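Local coordinates for protein amorpha-4,11-diene synthase (Artemisia annua, PDB 4GAX) that probably cyclises farnesyl diphosphate, with loss of diphosphate, to sesquiterpenes such as amorpha-4,11-diene or alpha-bisabolol, at residues Ile318-Gly323 / Tyr349-Ile353; Tyr325-Lys329 / Met392-Gln396. One frame throughout, in Å; residues are numbered along the deposited sequence.

Contact 1: residues Ile318-Gly323 / Tyr349-Ile353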
ATOM      1  N   ILE A 318     -20.504  14.267   2.988  1.00 44.32           N
ATOM      2  CA  ILE A 318     -21.244  15.519   3.157  1.00 39.92           C
ATOM      3  C   ILE A 318     -21.086  16.380   1.905  1.00 41.80           C
ATOM      4  O   ILE A 318     -22.026  17.023   1.447  1.00 36.55           O
ATOM      5  CB  ILE A 318     -20.743  16.347   4.360  1.00 40.26           C
ATOM      6  CG1 ILE A 318     -20.941  15.590   5.672  1.00 40.15           C
ATOM      7  CG2 ILE A 318     -21.482  17.667   4.437  1.00 40.14           C
ATOM      8  CD1 ILE A 318     -20.353  16.306   6.883  1.00 35.30           C
ATOM      9  N   TYR A 319     -19.884  16.392   1.347  1.00 43.02           N
ATOM     10  CA  TYR A 319     -19.624  17.243   0.192  1.00 40.85           C
ATOM     11  C   TYR A 319     -20.157  16.661  -1.109  1.00 51.00           C
ATOM     12  O   TYR A 319     -20.555  17.411  -2.000  1.00 55.68           O
ATOM     13  CB  TYR A 319     -18.130  17.560   0.071  1.00 42.44           C
ATOM     14  CG  TYR A 319     -17.706  18.697   0.963  1.00 38.00           C
ATOM     15  CD1 TYR A 319     -17.526  19.977   0.452  1.00 37.18           C
ATOM     16  CD2 TYR A 319     -17.519  18.498   2.325  1.00 35.67           C
ATOM     17  CE1 TYR A 319     -17.151  21.032   1.277  1.00 34.85           C
ATOM     18  CE2 TYR A 319     -17.145  19.533   3.152  1.00 34.79           C
ATOM     19  CZ  TYR A 319     -16.966  20.798   2.628  1.00 31.31           C
ATOM     20  OH  TYR A 319     -16.594  21.825   3.465  1.00 31.86           O
ATOM     21  N   ASP A 320     -20.174  15.336  -1.221  1.00 46.78           N
ATOM     22  CA  ASP A 320     -20.590  14.715  -2.473  1.00 62.13           C
ATOM     23  C   ASP A 320     -22.060  14.982  -2.753  1.00 69.58           C
ATOM     24  O   ASP A 320     -22.399  15.767  -3.636  1.00 78.86           O
ATOM     25  CB  ASP A 320     -20.323  13.213  -2.473  1.00 74.71           C
ATOM     26  CG  ASP A 320     -20.339  12.624  -3.873  1.00 84.41           C
ATOM     27  OD1 ASP A 320     -20.472  11.388  -4.015  1.00 87.80           O
ATOM     28  OD2 ASP A 320     -20.216  13.407  -4.841  1.00 83.13           O
ATOM     29  N   ALA A 321     -22.932  14.324  -1.999  1.00 69.17           N
ATOM     30  CA  ALA A 321     -24.361  14.523  -2.170  1.00 75.77           C
ATOM     31  C   ALA A 321     -24.898  15.530  -1.155  1.00 68.77           C
ATOM     32  O   ALA A 321     -25.184  16.682  -1.485  1.00 76.75           O
ATOM     33  CB  ALA A 321     -25.100  13.190  -2.045  1.00 82.86           C
ATOM     34  N   TYR A 322     -24.978  15.075   0.087  1.00 49.78           N
ATOM     35  CA  TYR A 322     -25.703  15.727   1.176  1.00 46.77           C
ATOM     36  C   TYR A 322     -25.792  17.262   1.268  1.00 48.34           C
ATOM     37  O   TYR A 322     -26.885  17.825   1.175  1.00 46.55           O
ATOM     38  CB  TYR A 322     -25.232  15.155   2.517  1.00 45.83           C
ATOM     39  CG  TYR A 322     -26.374  15.015   3.476  1.00 44.63           C
ATOM     40  CD1 TYR A 322     -27.341  14.037   3.284  1.00 45.38           C
ATOM     41  CD2 TYR A 322     -26.519  15.883   4.539  1.00 48.85           C
ATOM     42  CE1 TYR A 322     -28.407  13.915   4.140  1.00 40.35           C
ATOM     43  CE2 TYR A 322     -27.580  15.772   5.403  1.00 52.15           C
ATOM     44  CZ  TYR A 322     -28.518  14.784   5.200  1.00 50.35           C
ATOM     45  OH  TYR A 322     -29.576  14.666   6.066  1.00 68.35           O
ATOM     46  N   GLY A 323     -24.665  17.933   1.480  1.00 49.89           N
ATOM     47  CA  GLY A 323     -24.685  19.355   1.788  1.00 50.93           C
ATOM     48  C   GLY A 323     -25.049  20.287   0.642  1.00 51.23           C
ATOM     49  O   GLY A 323     -24.577  20.123  -0.484  1.00 40.53           O
ATOM     50  N   TYR A 349     -26.801  19.475  11.608  1.00 39.81           N
ATOM     51  CA  TYR A 349     -26.364  18.118  11.280  1.00 38.01           C
ATOM     52  C   TYR A 349     -24.846  17.963  11.149  1.00 38.99           C
ATOM     53  O   TYR A 349     -24.332  16.840  11.177  1.00 35.57           O
ATOM     54  CB  TYR A 349     -27.066  17.603  10.017  1.00 40.85           C
ATOM     55  CG  TYR A 349     -26.504  18.129   8.715  1.00 43.24           C
ATOM     56  CD1 TYR A 349     -25.562  17.405   8.002  1.00 42.74           C
ATOM     57  CD2 TYR A 349     -26.936  19.340   8.187  1.00 46.62           C
ATOM     58  CE1 TYR A 349     -25.052  17.876   6.809  1.00 41.65           C
ATOM     59  CE2 TYR A 349     -26.430  19.819   6.994  1.00 46.59           C
ATOM     60  CZ  TYR A 349     -25.491  19.080   6.306  1.00 42.12           C
ATOM     61  OH  TYR A 349     -24.983  19.545   5.108  1.00 38.05           O
ATOM     62  N   MET A 350     -24.125  19.074  11.010  1.00 37.21           N
ATOM     63  CA  MET A 350     -22.672  19.004  10.844  1.00 38.45           C
ATOM     64  C   MET A 350     -21.940  19.081  12.182  1.00 36.71           C
ATOM     65  O   MET A 350     -20.722  18.889  12.242  1.00 32.28           O
ATOM     66  CB  MET A 350     -22.181  20.125   9.929  1.00 42.45           C
ATOM     67  CG  MET A 350     -22.602  19.988   8.473  1.00 41.50           C
ATOM     68  SD  MET A 350     -22.401  21.558   7.606  1.00 37.65           S
ATOM     69  CE  MET A 350     -22.186  20.973   5.909  1.00 34.40           C
ATOM     70  N   LYS A 351     -22.680  19.364  13.250  1.00 37.53           N
ATOM     71  CA  LYS A 351     -22.064  19.490  14.571  1.00 33.68           C
ATOM     72  C   LYS A 351     -21.345  18.224  15.068  1.00 33.89           C
ATOM     73  O   LYS A 351     -20.187  18.310  15.502  1.00 31.22           O
ATOM     74  CB  LYS A 351     -23.065  20.017  15.603  1.00 35.77           C
ATOM     75  CG  LYS A 351     -23.547  21.449  15.326  1.00 32.22           C
ATOM     76  CD  LYS A 351     -24.378  22.008  16.486  1.00 30.62           C
ATOM     77  CE  LYS A 351     -24.620  23.506  16.308  1.00 44.53           C
ATOM     78  NZ  LYS A 351     -25.166  24.146  17.545  1.00 47.20           N
ATOM     79  N   PRO A 352     -22.001  17.043  14.990  1.00 30.27           N
ATOM     80  CA  PRO A 352     -21.298  15.865  15.533  1.00 25.97           C
ATOM     81  C   PRO A 352     -19.987  15.566  14.819  1.00 25.88           C
ATOM     82  O   PRO A 352     -19.025  15.108  15.432  1.00 30.73           O
ATOM     83  CB  PRO A 352     -22.284  14.709  15.285  1.00 27.07           C
ATOM     84  CG  PRO A 352     -23.644  15.388  15.205  1.00 36.21           C
ATOM     85  CD  PRO A 352     -23.371  16.716  14.541  1.00 33.91           C
ATOM     86  N   ILE A 353     -19.943  15.830  13.521  1.00 28.96           N
ATOM     87  CA  ILE A 353     -18.772  15.478  12.730  1.00 29.47           C
ATOM     88  C   ILE A 353     -17.666  16.492  13.010  1.00 24.96           C
ATOM     89  O   ILE A 353     -16.490  16.146  13.049  1.00 30.60           O
ATOM     90  CB  ILE A 353     -19.102  15.429  11.214  1.00 46.34           C
ATOM     91  CG1 ILE A 353     -20.235  14.426  10.941  1.00 62.00           C
ATOM     92  CG2 ILE A 353     -17.854  15.055  10.403  1.00 40.68           C
ATOM     93  CD1 ILE A 353     -21.669  14.903  11.298  1.00 83.52           C
TER
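Tyr322 meets Tyr349 in an offset edge-to-face pair, with ring centroids 5.1 Å apart and planes at 68°. The Tyr322 edge supplies CD2 and CE2, and CD2 comes to 3.4 Å from CE1 of Tyr349. The opposite face of the Tyr349 ring is backed, toward its rim, by CG of the next residue, Met350. With chi1 at 78°, CG of Tyr349 lies between the backbone N and the carbonyl carbon, and the ring reaches in to where its OH stands 3.3 Å from CA of Gly323. N of Gly323 gives a hydrogen bond to O of Ile318 in a pi-type turn. Deeper in, CG2 of Ile318 touches CE of Met350 at 3.7 Å and faces the edge of the Tyr349 ring. Packing is looser beyond, where CD1 of Ile318 is 4.5 Å from CG1 of Ile353. The solvent side carries Tyr322, itself against the ring of Tyr277. Next to this contact ends the DDIYD sequence, which matches the metal-binding DDxxD motif of class I terpene synthases; its last residue is the poorly ordered Asp320. No hydrogen bond joins the two segments: between them the contact is aromatic and aliphatic packing, and the Tyr349 hydroxyl makes its polar tie to Glu327 instead.

Contact 2: residues Tyr325-Lys329 / Met392-Gln396; sequences YEELK and MVEAQ
Tyr325, in the first turn of helix 325-337, lays its ring against the methyl of Met392, CE1 to CE at 3.5 Å. The two side chains cross at about a right angle, and the methyl comes at the ring obliquely. CG of Tyr325 lies anti to the backbone N (chi1 170°), which swings the ring toward helix 374-399. There its CD1 also nears the carbonyl oxygen of Ala395, at 4.0 Å, while its hydroxyl is modelled too close to the Gln396 amide for that pairing to be trusted. One turn on, Leu328 is directed toward the partner helix and is buried. Its CB rests 3.6 Å from SD of Met392, and its CD1 meets CB of Ala395 at 4.0 Å. The two segments run nearly antiparallel, at 154° with axes 10.3 Å apart, as neighbouring helices of the all-helical class I terpene synthase fold. Tyr319, from helix 299-322, packs on both Leu328 and Met392. Met392 bends at chi2 (61°) and again at chi3, which carries its sulfur along the Leu328 backbone, 3.5 Å from C of that residue, and turns its methyl up to Tyr325. An alanine in place of Met392 would remove both sulfur and methyl, and is likely to open a gap between Leu328 and the Tyr325 ring, leaving the ring freer to turn. Lys329 follows at the exposed margin; its backbone N, which bonds to O of Tyr325 within the helix, lies 3.6 Å from SD of Met392, and its CB is 4.3 Å from the Met392 methyl.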
ATOM      1  N   TYR A 325     -24.890  24.077  -1.116  1.00 48.30           N
ATOM      2  CA  TYR A 325     -23.761  24.991  -1.293  1.00 55.30           C
ATOM      3  C   TYR A 325     -23.503  25.896  -0.079  1.00 56.68           C
ATOM      4  O   TYR A 325     -22.359  26.028   0.372  1.00 47.30           O
ATOM      5  CB  TYR A 325     -23.937  25.831  -2.569  1.00 58.59           C
ATOM      6  CG  TYR A 325     -22.941  26.963  -2.718  1.00 62.98           C
ATOM      7  CD1 TYR A 325     -21.666  26.740  -3.229  1.00 63.45           C
ATOM      8  CD2 TYR A 325     -23.280  28.259  -2.350  1.00 71.11           C
ATOM      9  CE1 TYR A 325     -20.757  27.782  -3.364  1.00 67.23           C
ATOM     10  CE2 TYR A 325     -22.382  29.301  -2.480  1.00 72.33           C
ATOM     11  CZ  TYR A 325     -21.125  29.059  -2.985  1.00 71.07           C
ATOM     12  OH  TYR A 325     -20.242  30.106  -3.110  1.00 68.95           O
ATOM     13  N   GLU A 326     -24.558  26.510   0.456  1.00 45.80           N
ATOM     14  CA  GLU A 326     -24.394  27.424   1.584  1.00 49.69           C
ATOM     15  C   GLU A 326     -23.884  26.694   2.821  1.00 46.21           C
ATOM     16  O   GLU A 326     -23.091  27.248   3.589  1.00 47.43           O
ATOM     17  CB  GLU A 326     -25.697  28.164   1.913  1.00 47.65           C
ATOM     18  CG  GLU A 326     -26.076  29.247   0.918  1.00 61.82           C
ATOM     19  CD  GLU A 326     -26.679  28.680  -0.357  1.00 76.66           C
ATOM     20  OE1 GLU A 326     -27.040  27.483  -0.364  1.00 76.71           O
ATOM     21  OE2 GLU A 326     -26.793  29.430  -1.353  1.00 84.04           O
ATOM     22  N   GLU A 327     -24.346  25.460   3.011  1.00 41.99           N
ATOM     23  CA  GLU A 327     -23.926  24.645   4.150  1.00 40.33           C
ATOM     24  C   GLU A 327     -22.439  24.290   4.026  1.00 36.79           C
ATOM     25  O   GLU A 327     -21.673  24.393   4.985  1.00 42.04           O
ATOM     26  CB  GLU A 327     -24.778  23.369   4.230  1.00 41.06           C
ATOM     27  CG  GLU A 327     -26.266  23.593   4.584  1.00 44.26           C
ATOM     28  CD  GLU A 327     -27.105  22.324   4.437  1.00 45.09           C
ATOM     29  OE1 GLU A 327     -26.641  21.357   3.785  1.00 48.67           O
ATOM     30  OE2 GLU A 327     -28.230  22.283   4.979  1.00 49.48           O
ATOM     31  N   LEU A 328     -22.044  23.871   2.830  1.00 35.31           N
ATOM     32  CA  LEU A 328     -20.658  23.523   2.558  1.00 33.56           C
ATOM     33  C   LEU A 328     -19.718  24.717   2.730  1.00 38.15           C
ATOM     34  O   LEU A 328     -18.618  24.579   3.274  1.00 35.92           O
ATOM     35  CB  LEU A 328     -20.529  22.925   1.154  1.00 39.74           C
ATOM     36  CG  LEU A 328     -21.216  21.571   0.976  1.00 39.85           C
ATOM     37  CD1 LEU A 328     -20.892  20.966  -0.390  1.00 45.99           C
ATOM     38  CD2 LEU A 328     -20.807  20.616   2.091  1.00 41.17           C
ATOM     39  N   LYS A 329     -20.158  25.888   2.275  1.00 42.63           N
ATOM     40  CA  LYS A 329     -19.398  27.125   2.447  1.00 46.60           C
ATOM     41  C   LYS A 329     -19.099  27.400   3.922  1.00 47.74           C
ATOM     42  O   LYS A 329     -17.964  27.723   4.283  1.00 46.06           O
ATOM     43  CB  LYS A 329     -20.162  28.317   1.850  1.00 50.60           C
ATOM     44  CG  LYS A 329     -19.461  29.649   2.049  1.00 55.10           C
ATOM     45  CD  LYS A 329     -18.824  30.153   0.759  1.00 60.51           C
ATOM     46  CE  LYS A 329     -19.773  31.069  -0.015  1.00 69.71           C
ATOM     47  NZ  LYS A 329     -19.431  32.515   0.132  1.00 73.44           N
ATOM     48  N   MET A 392     -14.346  22.240  -1.477  1.00 34.37           N
ATOM     49  CA  MET A 392     -15.216  23.411  -1.628  1.00 34.06           C
ATOM     50  C   MET A 392     -14.992  24.090  -2.974  1.00 41.47           C
ATOM     51  O   MET A 392     -15.888  24.767  -3.498  1.00 38.29           O
ATOM     52  CB  MET A 392     -15.003  24.416  -0.500  1.00 41.88           C
ATOM     53  CG  MET A 392     -16.065  25.510  -0.462  1.00 50.45           C
ATOM     54  SD  MET A 392     -17.708  24.810  -0.187  1.00 45.07           S
ATOM     55  CE  MET A 392     -18.693  25.784  -1.326  1.00 56.64           C
ATOM     56  N   VAL A 393     -13.794  23.914  -3.528  1.00 46.52           N
ATOM     57  CA  VAL A 393     -13.505  24.406  -4.869  1.00 51.24           C
ATOM     58  C   VAL A 393     -14.491  23.802  -5.859  1.00 55.40           C
ATOM     59  O   VAL A 393     -15.140  24.526  -6.624  1.00 58.88           O
ATOM     60  CB  VAL A 393     -12.063  24.073  -5.312  1.00 49.83           C
ATOM     61  CG1 VAL A 393     -11.941  24.091  -6.840  1.00 49.40           C
ATOM     62  CG2 VAL A 393     -11.073  25.038  -4.677  1.00 53.02           C
ATOM     63  N   GLU A 394     -14.615  22.476  -5.825  1.00 40.52           N
ATOM     64  CA  GLU A 394     -15.480  21.789  -6.773  1.00 49.51           C
ATOM     65  C   GLU A 394     -16.969  21.971  -6.479  1.00 57.67           C
ATOM     66  O   GLU A 394     -17.807  21.735  -7.355  1.00 62.82           O
ATOM     67  CB  GLU A 394     -15.104  20.311  -6.902  1.00 58.65           C
ATOM     68  CG  GLU A 394     -14.813  19.603  -5.603  1.00 64.78           C
ATOM     69  CD  GLU A 394     -14.007  18.332  -5.819  1.00 68.81           C
ATOM     70  OE1 GLU A 394     -13.285  18.255  -6.836  1.00 69.32           O
ATOM     71  OE2 GLU A 394     -14.096  17.408  -4.979  1.00 70.13           O
ATOM     72  N   ALA A 395     -17.301  22.392  -5.259  1.00 43.95           N
ATOM     73  CA  ALA A 395     -18.687  22.712  -4.943  1.00 51.91           C
ATOM     74  C   ALA A 395     -19.048  24.062  -5.559  1.00 54.75           C
ATOM     75  O   ALA A 395     -20.180  24.271  -6.010  1.00 57.09           O
ATOM     76  CB  ALA A 395     -18.905  22.726  -3.435  1.00 49.26           C
ATOM     77  N   GLN A 396     -18.081  24.976  -5.565  1.00 57.03           N
ATOM     78  CA  GLN A 396     -18.241  26.271  -6.211  1.00 65.84           C
ATOM     79  C   GLN A 396     -18.522  26.077  -7.692  1.00 67.75           C
ATOM     80  O   GLN A 396     -19.285  26.831  -8.294  1.00 69.58           O
ATOM     81  CB  GLN A 396     -16.975  27.110  -6.031  1.00 74.71           C
ATOM     82  CG  GLN A 396     -17.083  28.176  -4.959  1.00 85.44           C
ATOM     83  CD  GLN A 396     -17.917  29.360  -5.401  1.00 93.61           C
ATOM     84  OE1 GLN A 396     -18.690  29.914  -4.623  1.00 96.02           O
ATOM     85  NE2 GLN A 396     -17.756  29.761  -6.658  1.00 96.00           N
TER

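The two contacts lie about 11 Å apart, centre to centre. Each has a buried part, Ile318, Met350 and Ile353 in contact 1 and Leu328 and Met392 in contact 2, and an exposed residue, Tyr322 in the first and Lys329 in the second. They share no helix, but helix 299-322 of contact 1 leads directly into helix 325-337 of contact 2, and the segments interleave along the chain. Contact 1 sets a helix end against the start of another and relies on an aromatic pair near the surface; contact 2 joins two helices along their flanks through a thioether set between an aromatic ring and aliphatic groups. Leu328 and Tyr319 bridge their buried sides, and the Tyr349-Glu327 bond is a polar tie between them.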